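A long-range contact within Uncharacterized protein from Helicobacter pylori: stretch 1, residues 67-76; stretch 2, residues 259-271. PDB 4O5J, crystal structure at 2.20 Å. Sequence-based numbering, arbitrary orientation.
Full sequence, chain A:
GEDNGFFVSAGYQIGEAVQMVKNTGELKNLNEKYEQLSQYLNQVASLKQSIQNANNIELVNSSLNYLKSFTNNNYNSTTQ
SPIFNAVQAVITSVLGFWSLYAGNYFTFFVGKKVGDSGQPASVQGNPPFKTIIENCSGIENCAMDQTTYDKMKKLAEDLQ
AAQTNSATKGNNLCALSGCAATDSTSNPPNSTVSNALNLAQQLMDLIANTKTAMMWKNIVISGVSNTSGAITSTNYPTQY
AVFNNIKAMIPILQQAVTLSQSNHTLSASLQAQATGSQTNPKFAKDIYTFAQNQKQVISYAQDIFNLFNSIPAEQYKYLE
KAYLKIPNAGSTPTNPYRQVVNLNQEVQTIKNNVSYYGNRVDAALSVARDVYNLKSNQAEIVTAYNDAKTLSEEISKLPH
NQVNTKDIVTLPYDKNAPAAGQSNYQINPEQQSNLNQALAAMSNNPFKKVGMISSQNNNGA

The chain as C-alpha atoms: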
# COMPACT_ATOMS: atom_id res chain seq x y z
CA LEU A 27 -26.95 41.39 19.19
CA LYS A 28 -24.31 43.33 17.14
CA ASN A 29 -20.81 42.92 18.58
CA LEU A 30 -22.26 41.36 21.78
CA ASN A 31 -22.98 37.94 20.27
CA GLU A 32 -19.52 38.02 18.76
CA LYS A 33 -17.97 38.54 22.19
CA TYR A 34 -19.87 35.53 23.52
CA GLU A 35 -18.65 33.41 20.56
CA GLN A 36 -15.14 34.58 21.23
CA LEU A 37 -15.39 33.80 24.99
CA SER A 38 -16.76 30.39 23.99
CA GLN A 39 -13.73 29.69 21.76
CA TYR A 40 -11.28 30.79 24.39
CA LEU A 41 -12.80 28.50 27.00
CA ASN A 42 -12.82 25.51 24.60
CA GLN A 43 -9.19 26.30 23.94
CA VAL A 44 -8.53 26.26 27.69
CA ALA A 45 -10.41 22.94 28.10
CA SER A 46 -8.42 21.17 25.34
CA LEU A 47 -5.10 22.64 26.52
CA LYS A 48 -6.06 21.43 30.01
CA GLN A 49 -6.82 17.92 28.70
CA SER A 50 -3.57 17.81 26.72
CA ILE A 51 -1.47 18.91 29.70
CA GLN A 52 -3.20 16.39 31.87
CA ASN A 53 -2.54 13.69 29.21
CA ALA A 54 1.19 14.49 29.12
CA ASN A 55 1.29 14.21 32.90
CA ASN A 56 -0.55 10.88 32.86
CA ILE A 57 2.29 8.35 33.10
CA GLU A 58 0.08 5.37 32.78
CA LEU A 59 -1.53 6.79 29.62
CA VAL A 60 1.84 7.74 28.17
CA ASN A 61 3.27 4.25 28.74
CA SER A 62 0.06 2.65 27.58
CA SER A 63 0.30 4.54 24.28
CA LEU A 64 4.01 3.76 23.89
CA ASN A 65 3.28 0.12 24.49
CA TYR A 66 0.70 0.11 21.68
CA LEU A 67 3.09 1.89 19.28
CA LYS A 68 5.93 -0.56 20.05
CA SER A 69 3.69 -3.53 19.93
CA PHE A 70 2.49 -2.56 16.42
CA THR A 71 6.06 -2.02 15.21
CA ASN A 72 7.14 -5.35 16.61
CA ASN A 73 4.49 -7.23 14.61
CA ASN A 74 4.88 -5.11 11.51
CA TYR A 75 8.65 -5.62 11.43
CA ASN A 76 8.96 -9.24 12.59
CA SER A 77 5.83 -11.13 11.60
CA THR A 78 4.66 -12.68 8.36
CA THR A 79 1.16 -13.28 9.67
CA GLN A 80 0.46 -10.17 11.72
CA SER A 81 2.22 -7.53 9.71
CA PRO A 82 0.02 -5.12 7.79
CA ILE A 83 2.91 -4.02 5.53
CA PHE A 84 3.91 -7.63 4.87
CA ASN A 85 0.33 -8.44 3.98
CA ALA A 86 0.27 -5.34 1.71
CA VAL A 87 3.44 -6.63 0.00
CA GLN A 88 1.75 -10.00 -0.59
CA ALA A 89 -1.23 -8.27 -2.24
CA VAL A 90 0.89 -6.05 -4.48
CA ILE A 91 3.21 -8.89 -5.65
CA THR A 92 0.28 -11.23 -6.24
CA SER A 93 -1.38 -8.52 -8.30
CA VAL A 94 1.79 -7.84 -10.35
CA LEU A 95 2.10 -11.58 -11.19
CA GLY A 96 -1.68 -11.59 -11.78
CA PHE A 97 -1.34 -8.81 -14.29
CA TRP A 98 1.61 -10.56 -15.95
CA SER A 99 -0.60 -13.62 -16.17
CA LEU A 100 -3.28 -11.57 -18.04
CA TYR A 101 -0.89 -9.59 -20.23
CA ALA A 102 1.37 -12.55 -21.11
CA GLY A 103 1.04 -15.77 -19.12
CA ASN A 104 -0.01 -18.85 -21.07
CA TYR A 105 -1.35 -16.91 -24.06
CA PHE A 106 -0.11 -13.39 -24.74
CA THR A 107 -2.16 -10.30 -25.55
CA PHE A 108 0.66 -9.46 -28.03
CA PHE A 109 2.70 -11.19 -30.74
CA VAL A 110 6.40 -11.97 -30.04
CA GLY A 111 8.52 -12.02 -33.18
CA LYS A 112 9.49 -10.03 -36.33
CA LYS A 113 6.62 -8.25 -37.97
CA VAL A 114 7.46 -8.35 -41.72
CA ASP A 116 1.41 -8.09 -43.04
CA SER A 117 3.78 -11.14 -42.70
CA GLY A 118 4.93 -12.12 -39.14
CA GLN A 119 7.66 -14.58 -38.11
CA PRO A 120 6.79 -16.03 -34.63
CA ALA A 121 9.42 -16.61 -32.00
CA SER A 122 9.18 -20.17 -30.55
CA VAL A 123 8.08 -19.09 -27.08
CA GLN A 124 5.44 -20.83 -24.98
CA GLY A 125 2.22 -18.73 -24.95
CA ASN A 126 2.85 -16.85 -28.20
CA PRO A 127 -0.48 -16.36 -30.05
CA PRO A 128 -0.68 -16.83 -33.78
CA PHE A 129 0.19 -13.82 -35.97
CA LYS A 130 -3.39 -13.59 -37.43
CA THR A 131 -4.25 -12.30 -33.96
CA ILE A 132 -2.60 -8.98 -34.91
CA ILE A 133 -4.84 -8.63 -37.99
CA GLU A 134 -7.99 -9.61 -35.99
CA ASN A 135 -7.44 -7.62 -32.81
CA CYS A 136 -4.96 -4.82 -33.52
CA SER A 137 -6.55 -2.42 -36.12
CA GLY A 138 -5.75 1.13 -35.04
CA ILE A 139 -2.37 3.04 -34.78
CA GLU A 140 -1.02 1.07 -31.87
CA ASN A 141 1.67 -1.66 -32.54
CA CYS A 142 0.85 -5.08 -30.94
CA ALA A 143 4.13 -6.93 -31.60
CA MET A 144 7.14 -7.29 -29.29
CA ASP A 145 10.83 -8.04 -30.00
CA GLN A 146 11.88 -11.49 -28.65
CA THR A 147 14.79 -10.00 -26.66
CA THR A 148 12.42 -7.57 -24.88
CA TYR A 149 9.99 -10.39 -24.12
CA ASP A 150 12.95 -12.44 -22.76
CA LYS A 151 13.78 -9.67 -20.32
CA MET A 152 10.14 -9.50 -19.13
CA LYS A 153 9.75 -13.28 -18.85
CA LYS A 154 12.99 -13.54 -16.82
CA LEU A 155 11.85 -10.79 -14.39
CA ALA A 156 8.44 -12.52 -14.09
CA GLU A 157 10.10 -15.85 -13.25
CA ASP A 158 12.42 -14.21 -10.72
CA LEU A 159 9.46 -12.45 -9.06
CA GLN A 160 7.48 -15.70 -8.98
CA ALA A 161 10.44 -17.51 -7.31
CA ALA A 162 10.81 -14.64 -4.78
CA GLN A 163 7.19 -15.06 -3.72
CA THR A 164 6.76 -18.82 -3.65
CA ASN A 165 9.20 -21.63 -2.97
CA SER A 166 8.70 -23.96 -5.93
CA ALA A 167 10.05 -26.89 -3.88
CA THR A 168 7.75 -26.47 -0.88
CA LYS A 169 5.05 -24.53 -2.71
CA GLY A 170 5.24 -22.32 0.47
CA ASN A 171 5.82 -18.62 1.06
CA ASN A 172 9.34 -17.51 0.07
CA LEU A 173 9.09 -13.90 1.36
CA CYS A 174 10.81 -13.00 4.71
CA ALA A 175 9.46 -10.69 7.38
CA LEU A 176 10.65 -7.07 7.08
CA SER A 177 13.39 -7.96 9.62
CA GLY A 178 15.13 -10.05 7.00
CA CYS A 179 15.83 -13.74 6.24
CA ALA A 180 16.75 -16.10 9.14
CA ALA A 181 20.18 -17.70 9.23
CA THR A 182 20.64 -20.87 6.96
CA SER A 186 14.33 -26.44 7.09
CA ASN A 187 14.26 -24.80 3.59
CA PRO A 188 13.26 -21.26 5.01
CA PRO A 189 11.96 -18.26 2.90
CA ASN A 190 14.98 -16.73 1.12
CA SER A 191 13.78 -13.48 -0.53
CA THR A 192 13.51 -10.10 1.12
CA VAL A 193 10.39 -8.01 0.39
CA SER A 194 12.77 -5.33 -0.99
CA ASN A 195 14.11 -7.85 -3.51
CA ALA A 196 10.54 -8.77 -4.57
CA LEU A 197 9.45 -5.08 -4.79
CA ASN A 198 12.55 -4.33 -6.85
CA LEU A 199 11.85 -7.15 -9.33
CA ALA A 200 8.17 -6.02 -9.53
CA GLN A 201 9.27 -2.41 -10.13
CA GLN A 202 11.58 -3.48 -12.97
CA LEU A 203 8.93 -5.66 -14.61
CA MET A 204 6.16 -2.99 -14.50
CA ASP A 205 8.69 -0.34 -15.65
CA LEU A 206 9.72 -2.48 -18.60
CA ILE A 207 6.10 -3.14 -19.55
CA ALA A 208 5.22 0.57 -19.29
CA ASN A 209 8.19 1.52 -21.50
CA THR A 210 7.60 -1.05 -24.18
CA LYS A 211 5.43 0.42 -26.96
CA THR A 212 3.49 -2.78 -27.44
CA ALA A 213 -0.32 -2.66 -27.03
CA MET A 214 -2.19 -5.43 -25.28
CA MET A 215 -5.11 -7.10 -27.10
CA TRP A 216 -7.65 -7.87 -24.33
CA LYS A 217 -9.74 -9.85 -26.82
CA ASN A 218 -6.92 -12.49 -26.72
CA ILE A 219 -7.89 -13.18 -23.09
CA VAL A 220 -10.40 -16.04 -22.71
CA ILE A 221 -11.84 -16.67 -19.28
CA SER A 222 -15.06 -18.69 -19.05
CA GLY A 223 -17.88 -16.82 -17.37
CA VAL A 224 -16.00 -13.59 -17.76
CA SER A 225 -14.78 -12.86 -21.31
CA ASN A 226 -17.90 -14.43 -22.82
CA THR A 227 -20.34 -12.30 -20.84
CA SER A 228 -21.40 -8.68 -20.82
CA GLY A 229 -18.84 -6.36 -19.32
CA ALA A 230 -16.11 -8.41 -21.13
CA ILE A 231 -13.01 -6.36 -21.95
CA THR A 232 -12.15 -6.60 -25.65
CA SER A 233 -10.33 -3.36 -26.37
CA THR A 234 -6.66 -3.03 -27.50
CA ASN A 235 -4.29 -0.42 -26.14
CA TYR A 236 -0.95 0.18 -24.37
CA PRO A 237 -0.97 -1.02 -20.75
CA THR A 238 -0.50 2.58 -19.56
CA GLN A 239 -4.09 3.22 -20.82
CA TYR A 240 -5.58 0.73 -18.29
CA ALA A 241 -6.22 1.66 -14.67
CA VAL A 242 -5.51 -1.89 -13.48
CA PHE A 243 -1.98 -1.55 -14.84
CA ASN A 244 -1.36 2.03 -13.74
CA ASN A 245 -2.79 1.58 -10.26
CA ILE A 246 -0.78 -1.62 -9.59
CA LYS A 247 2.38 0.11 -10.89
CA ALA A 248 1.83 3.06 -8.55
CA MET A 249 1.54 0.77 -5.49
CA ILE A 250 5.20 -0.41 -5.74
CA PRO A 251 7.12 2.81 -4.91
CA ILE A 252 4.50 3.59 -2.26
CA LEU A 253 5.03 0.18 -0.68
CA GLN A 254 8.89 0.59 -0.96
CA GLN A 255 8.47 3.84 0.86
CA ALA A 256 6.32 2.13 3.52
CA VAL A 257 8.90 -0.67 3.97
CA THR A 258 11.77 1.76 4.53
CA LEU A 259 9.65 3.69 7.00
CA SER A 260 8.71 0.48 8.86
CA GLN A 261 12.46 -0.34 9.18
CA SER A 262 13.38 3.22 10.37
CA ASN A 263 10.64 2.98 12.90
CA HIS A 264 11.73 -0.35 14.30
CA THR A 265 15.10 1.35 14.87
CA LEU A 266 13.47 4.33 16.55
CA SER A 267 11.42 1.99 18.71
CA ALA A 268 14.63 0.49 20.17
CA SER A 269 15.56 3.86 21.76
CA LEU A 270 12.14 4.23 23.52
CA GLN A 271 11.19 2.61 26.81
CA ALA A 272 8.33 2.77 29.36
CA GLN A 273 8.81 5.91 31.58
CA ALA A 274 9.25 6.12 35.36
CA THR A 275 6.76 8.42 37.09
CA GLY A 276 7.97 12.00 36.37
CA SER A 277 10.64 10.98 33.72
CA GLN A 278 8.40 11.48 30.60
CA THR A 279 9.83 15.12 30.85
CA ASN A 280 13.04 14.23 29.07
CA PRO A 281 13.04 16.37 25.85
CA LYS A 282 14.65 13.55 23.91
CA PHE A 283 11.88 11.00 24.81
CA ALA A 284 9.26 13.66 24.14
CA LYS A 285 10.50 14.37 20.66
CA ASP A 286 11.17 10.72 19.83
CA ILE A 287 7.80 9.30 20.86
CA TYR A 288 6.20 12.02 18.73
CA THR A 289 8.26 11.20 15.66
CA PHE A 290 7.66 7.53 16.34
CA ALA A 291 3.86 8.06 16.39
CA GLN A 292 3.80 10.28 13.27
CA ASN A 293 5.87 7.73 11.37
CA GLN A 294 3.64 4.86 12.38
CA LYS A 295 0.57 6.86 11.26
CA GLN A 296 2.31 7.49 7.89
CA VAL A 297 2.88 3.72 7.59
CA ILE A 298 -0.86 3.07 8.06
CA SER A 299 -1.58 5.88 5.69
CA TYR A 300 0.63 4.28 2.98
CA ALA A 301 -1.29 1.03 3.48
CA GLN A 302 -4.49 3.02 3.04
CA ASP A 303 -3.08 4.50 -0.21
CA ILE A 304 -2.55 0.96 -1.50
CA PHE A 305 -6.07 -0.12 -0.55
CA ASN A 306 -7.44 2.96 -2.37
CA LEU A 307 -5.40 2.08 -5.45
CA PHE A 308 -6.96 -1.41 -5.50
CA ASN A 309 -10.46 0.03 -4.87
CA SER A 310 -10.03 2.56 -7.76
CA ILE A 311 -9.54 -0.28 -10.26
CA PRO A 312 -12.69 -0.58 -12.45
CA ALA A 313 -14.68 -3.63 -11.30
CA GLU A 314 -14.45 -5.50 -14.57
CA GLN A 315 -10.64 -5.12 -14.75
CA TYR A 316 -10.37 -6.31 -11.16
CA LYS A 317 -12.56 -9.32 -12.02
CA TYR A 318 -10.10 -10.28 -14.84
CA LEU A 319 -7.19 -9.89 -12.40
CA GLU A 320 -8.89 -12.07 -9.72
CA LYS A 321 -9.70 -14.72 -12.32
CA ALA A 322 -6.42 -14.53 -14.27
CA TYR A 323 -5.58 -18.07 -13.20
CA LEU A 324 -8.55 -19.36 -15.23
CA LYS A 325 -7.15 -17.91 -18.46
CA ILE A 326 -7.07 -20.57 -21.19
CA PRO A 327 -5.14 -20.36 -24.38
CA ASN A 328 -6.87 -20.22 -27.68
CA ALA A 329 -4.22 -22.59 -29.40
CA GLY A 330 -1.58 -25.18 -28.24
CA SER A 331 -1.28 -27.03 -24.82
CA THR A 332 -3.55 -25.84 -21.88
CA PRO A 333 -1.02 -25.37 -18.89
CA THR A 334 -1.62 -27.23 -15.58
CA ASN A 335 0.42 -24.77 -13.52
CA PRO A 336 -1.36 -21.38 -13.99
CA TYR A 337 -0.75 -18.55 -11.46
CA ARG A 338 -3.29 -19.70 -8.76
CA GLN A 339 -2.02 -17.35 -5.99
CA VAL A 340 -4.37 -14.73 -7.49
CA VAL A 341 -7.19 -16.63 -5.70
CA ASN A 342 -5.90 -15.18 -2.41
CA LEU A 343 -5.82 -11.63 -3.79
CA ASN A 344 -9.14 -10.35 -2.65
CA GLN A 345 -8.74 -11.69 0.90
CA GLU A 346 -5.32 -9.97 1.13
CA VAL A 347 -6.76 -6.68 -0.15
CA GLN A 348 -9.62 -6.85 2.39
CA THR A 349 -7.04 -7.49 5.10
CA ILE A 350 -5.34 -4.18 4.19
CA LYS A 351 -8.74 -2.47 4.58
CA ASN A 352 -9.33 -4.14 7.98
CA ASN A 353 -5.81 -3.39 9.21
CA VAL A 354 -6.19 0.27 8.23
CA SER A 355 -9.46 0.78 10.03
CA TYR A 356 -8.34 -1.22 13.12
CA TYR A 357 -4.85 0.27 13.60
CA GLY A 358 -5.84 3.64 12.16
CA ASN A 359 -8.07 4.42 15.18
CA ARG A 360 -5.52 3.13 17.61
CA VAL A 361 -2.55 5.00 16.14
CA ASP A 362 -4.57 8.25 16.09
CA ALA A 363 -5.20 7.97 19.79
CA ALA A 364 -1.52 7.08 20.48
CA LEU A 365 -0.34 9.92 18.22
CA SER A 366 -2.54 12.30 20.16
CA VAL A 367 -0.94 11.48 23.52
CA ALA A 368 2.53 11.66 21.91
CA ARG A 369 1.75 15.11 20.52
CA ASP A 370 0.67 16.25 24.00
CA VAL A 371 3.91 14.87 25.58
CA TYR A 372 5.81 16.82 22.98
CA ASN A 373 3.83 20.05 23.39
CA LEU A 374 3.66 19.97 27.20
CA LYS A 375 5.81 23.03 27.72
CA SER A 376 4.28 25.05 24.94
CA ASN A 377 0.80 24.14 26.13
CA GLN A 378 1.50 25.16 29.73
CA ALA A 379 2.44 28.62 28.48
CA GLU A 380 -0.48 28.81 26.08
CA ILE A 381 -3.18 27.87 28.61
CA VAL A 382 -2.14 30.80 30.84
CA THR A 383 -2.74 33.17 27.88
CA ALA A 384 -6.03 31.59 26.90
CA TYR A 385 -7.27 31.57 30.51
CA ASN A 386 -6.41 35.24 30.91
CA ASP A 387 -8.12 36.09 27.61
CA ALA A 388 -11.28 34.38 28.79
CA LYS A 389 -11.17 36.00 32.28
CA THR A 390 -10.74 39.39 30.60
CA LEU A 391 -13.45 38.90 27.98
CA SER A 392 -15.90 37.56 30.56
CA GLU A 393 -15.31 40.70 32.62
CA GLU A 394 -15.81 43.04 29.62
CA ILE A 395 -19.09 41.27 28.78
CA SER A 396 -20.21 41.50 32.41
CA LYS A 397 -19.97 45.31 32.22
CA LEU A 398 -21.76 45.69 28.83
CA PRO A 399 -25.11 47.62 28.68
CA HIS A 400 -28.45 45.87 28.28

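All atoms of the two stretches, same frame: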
# COMPACT_ATOMS: atom_id res chain seq x y z
N LEU A 67 2.22 1.53 20.37
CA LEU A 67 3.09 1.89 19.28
C LEU A 67 4.14 0.80 19.05
O LEU A 67 4.28 0.25 17.92
CB LEU A 67 3.78 3.19 19.62
CG LEU A 67 3.31 4.51 18.99
CD1 LEU A 67 2.00 4.42 18.31
CD2 LEU A 67 3.32 5.65 19.98
N LYS A 68 4.84 0.44 20.12
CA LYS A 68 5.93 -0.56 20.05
C LYS A 68 5.39 -1.91 19.69
O LYS A 68 6.00 -2.67 18.91
CB LYS A 68 6.68 -0.69 21.39
CG LYS A 68 7.42 0.54 21.75
CD LYS A 68 8.03 0.43 23.14
CE LYS A 68 9.57 0.48 23.09
NZ LYS A 68 10.07 -0.79 22.63
N SER A 69 4.23 -2.23 20.22
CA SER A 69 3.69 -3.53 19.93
C SER A 69 3.31 -3.63 18.41
O SER A 69 3.50 -4.68 17.75
CB SER A 69 2.54 -3.75 20.87
OG SER A 69 1.93 -4.94 20.51
N PHE A 70 2.84 -2.53 17.84
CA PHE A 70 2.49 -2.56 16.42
C PHE A 70 3.79 -2.73 15.62
O PHE A 70 3.86 -3.53 14.69
CB PHE A 70 1.80 -1.28 16.01
CG PHE A 70 1.59 -1.15 14.53
CD1 PHE A 70 0.39 -1.57 13.96
CD2 PHE A 70 2.59 -0.64 13.70
CE1 PHE A 70 0.19 -1.47 12.56
CE2 PHE A 70 2.41 -0.54 12.34
CZ PHE A 70 1.21 -0.96 11.76
N THR A 71 4.82 -1.97 15.98
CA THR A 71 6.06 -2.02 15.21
C THR A 71 6.69 -3.40 15.28
O THR A 71 7.25 -3.88 14.31
CB THR A 71 7.06 -0.99 15.66
OG1 THR A 71 6.46 0.29 15.53
CG2 THR A 71 8.36 -1.04 14.81
N ASN A 72 6.59 -4.04 16.43
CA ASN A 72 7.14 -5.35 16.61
C ASN A 72 6.50 -6.35 15.64
O ASN A 72 7.22 -7.07 14.95
CB ASN A 72 6.95 -5.81 18.04
CG ASN A 72 7.74 -7.06 18.35
OD1 ASN A 72 8.97 -7.03 18.34
ND2 ASN A 72 7.05 -8.17 18.58
N ASN A 73 5.17 -6.36 15.56
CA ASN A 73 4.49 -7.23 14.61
C ASN A 73 4.77 -6.88 13.19
O ASN A 73 5.02 -7.77 12.34
CB ASN A 73 2.98 -7.21 14.84
CG ASN A 73 2.63 -7.95 16.05
OD1 ASN A 73 3.22 -8.96 16.36
ND2 ASN A 73 1.73 -7.45 16.77
N ASN A 74 4.70 -5.58 12.89
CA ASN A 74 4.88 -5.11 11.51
C ASN A 74 6.24 -5.51 10.98
O ASN A 74 6.35 -5.92 9.85
CB ASN A 74 4.72 -3.58 11.45
CG ASN A 74 4.55 -3.09 10.03
OD1 ASN A 74 3.79 -3.69 9.22
ND2 ASN A 74 5.28 -2.03 9.69
N TYR A 75 7.27 -5.37 11.82
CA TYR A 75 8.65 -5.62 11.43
C TYR A 75 9.02 -7.11 11.42
O TYR A 75 9.76 -7.55 10.54
CB TYR A 75 9.54 -4.87 12.38
CG TYR A 75 11.00 -4.86 12.00
CD1 TYR A 75 11.48 -4.02 10.98
CD2 TYR A 75 11.90 -5.67 12.68
CE1 TYR A 75 12.81 -4.02 10.62
CE2 TYR A 75 13.25 -5.68 12.35
CZ TYR A 75 13.69 -4.85 11.33
OH TYR A 75 15.01 -4.85 11.01
N ASN A 76 8.50 -7.87 12.37
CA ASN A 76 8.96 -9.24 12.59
C ASN A 76 8.06 -10.34 12.10
O ASN A 76 8.52 -11.43 11.89
CB ASN A 76 9.23 -9.45 14.08
CG ASN A 76 10.35 -8.61 14.55
OD1 ASN A 76 11.33 -8.42 13.86
ND2 ASN A 76 10.19 -8.05 15.72
N LEU A 259 10.11 2.97 5.81
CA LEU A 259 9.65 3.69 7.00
C LEU A 259 9.40 2.67 8.14
O LEU A 259 9.70 2.97 9.29
CB LEU A 259 8.36 4.49 6.67
CG LEU A 259 7.88 5.46 7.69
CD1 LEU A 259 9.00 6.35 8.22
CD2 LEU A 259 6.75 6.31 7.10
N SER A 260 8.88 1.48 7.83
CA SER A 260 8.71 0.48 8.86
C SER A 260 10.08 0.12 9.47
O SER A 260 10.20 -0.02 10.70
CB SER A 260 8.09 -0.74 8.30
OG SER A 260 6.84 -0.42 7.69
N GLN A 261 11.12 0.01 8.66
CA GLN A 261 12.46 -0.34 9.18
C GLN A 261 13.03 0.80 10.00
O GLN A 261 13.53 0.55 11.09
CB GLN A 261 13.35 -0.76 8.05
CG GLN A 261 12.72 -1.96 7.33
CD GLN A 261 13.40 -2.28 6.00
OE1 GLN A 261 14.00 -1.40 5.38
NE2 GLN A 261 13.30 -3.54 5.55
N SER A 262 12.90 2.06 9.55
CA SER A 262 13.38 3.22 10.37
C SER A 262 12.67 3.20 11.68
O SER A 262 13.25 3.46 12.71
CB SER A 262 13.10 4.57 9.75
OG SER A 262 13.69 4.60 8.48
N ASN A 263 11.41 2.86 11.66
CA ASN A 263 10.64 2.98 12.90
C ASN A 263 10.95 1.89 13.91
O ASN A 263 10.88 2.12 15.14
CB ASN A 263 9.15 2.98 12.60
CG ASN A 263 8.43 4.15 13.21
OD1 ASN A 263 9.05 5.15 13.56
ND2 ASN A 263 7.11 4.06 13.27
N HIS A 264 11.29 0.71 13.42
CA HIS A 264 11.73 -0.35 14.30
C HIS A 264 13.02 0.08 15.02
O HIS A 264 13.22 -0.20 16.21
CB HIS A 264 11.97 -1.63 13.51
CG HIS A 264 12.51 -2.73 14.37
ND1 HIS A 264 13.83 -3.15 14.31
CD2 HIS A 264 11.90 -3.47 15.40
CE1 HIS A 264 14.03 -4.14 15.22
NE2 HIS A 264 12.84 -4.33 15.90
N THR A 265 13.88 0.78 14.29
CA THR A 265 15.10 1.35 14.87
C THR A 265 14.77 2.36 15.95
O THR A 265 15.33 2.32 17.04
CB THR A 265 16.02 1.98 13.78
OG1 THR A 265 16.38 0.95 12.87
CG2 THR A 265 17.32 2.56 14.40
N LEU A 266 13.86 3.28 15.63
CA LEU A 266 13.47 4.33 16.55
C LEU A 266 12.84 3.71 17.80
O LEU A 266 13.14 4.12 18.93
CB LEU A 266 12.49 5.29 15.87
CG LEU A 266 12.08 6.47 16.71
CD1 LEU A 266 13.37 7.19 17.23
CD2 LEU A 266 11.23 7.37 15.86
N SER A 267 12.01 2.69 17.60
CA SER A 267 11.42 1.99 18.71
C SER A 267 12.46 1.53 19.75
O SER A 267 12.20 1.58 20.95
CB SER A 267 10.70 0.77 18.20
OG SER A 267 10.02 0.16 19.27
N ALA A 268 13.61 1.05 19.28
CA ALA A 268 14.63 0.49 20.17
C ALA A 268 15.12 1.51 21.20
O ALA A 268 15.46 1.11 22.28
CB ALA A 268 15.82 -0.09 19.37
N SER A 269 15.14 2.80 20.84
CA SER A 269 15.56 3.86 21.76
C SER A 269 14.45 4.39 22.66
O SER A 269 14.67 5.40 23.31
CB SER A 269 16.22 5.01 21.00
OG SER A 269 15.28 5.80 20.32
N LEU A 270 13.28 3.73 22.72
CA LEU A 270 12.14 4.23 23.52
C LEU A 270 11.69 3.18 24.53
O LEU A 270 11.48 2.02 24.17
CB LEU A 270 10.95 4.61 22.63
CG LEU A 270 11.20 5.87 21.81
CD1 LEU A 270 10.09 6.06 20.86
CD2 LEU A 270 11.28 7.07 22.73
N GLN A 271 11.57 3.59 25.80
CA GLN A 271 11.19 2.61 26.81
C GLN A 271 10.15 3.19 27.77
O GLN A 271 10.03 4.42 27.87
CB GLN A 271 12.44 2.17 27.55
CG GLN A 271 12.17 1.28 28.73
CD GLN A 271 13.43 0.91 29.45
OE1 GLN A 271 14.31 0.30 28.84
NE2 GLN A 271 13.54 1.29 30.75
O HOH W 1 5.81 1.34 12.67
O HOH W 2 7.39 -1.11 11.58
O HOH W 3 15.97 -1.68 9.95

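Two helical segments meet; the touching residues are at least 185 positions apart in sequence. They pack at a steep angle. Their axes approach to 9.7 Å, and their directions differ by 133°. The contact buries 518 Å², summed over both sides. Lys68, Thr71 and Tyr75 lie along one side of the first helix and meet Ser267, His264 and Ser260 in turn.

The main feature is the stack of Tyr75 on His264. Both residues point toward the partner helix and both have chi1 in the t well. The rings lie offset and almost parallel, with planes 6° apart and centroids separated by 3.7 Å. Tyr75 CE2 is 3.3 Å from His264 ND1. The CB of His264 also sits over the tyrosine face, 3.7 Å from the centroid of the Tyr75 ring. Gln261 CG lies at the edge of the same ring, 3.9 Å from Tyr75 CE1.

Thr71 is buried where the backbones come nearest, with CA of Thr71 6.0 Å from CA of His264. A short branched side chain fits this gap. With chi1 at m, Thr71 CG2 packs 3.5 Å from His264 CA, at the edge of the imidazole. Thr71 OG1 turns back toward its own helix, 3.2 Å from Leu67 O, and also meets a water at 3.1 Å. That water accepts from Asn263 ND2, also at 3.1 Å, so it bridges the helices.

Asn74, with chi1 at t, extends its amide toward Ser260. Asn74 ND2 gives a weak hydrogen bond to Ser260 OG, 3.0 Å away. Asn74 ND2 also donates to a second water at 3.0 Å, which in turn donates to Ser260 O at 3.1 Å.

Ser267 is small and buried. The CB of Lys68 points sideways, but its long chain brings Lys68 NZ within 3.5 Å of Ser267 OG, a weak hydrogen bond.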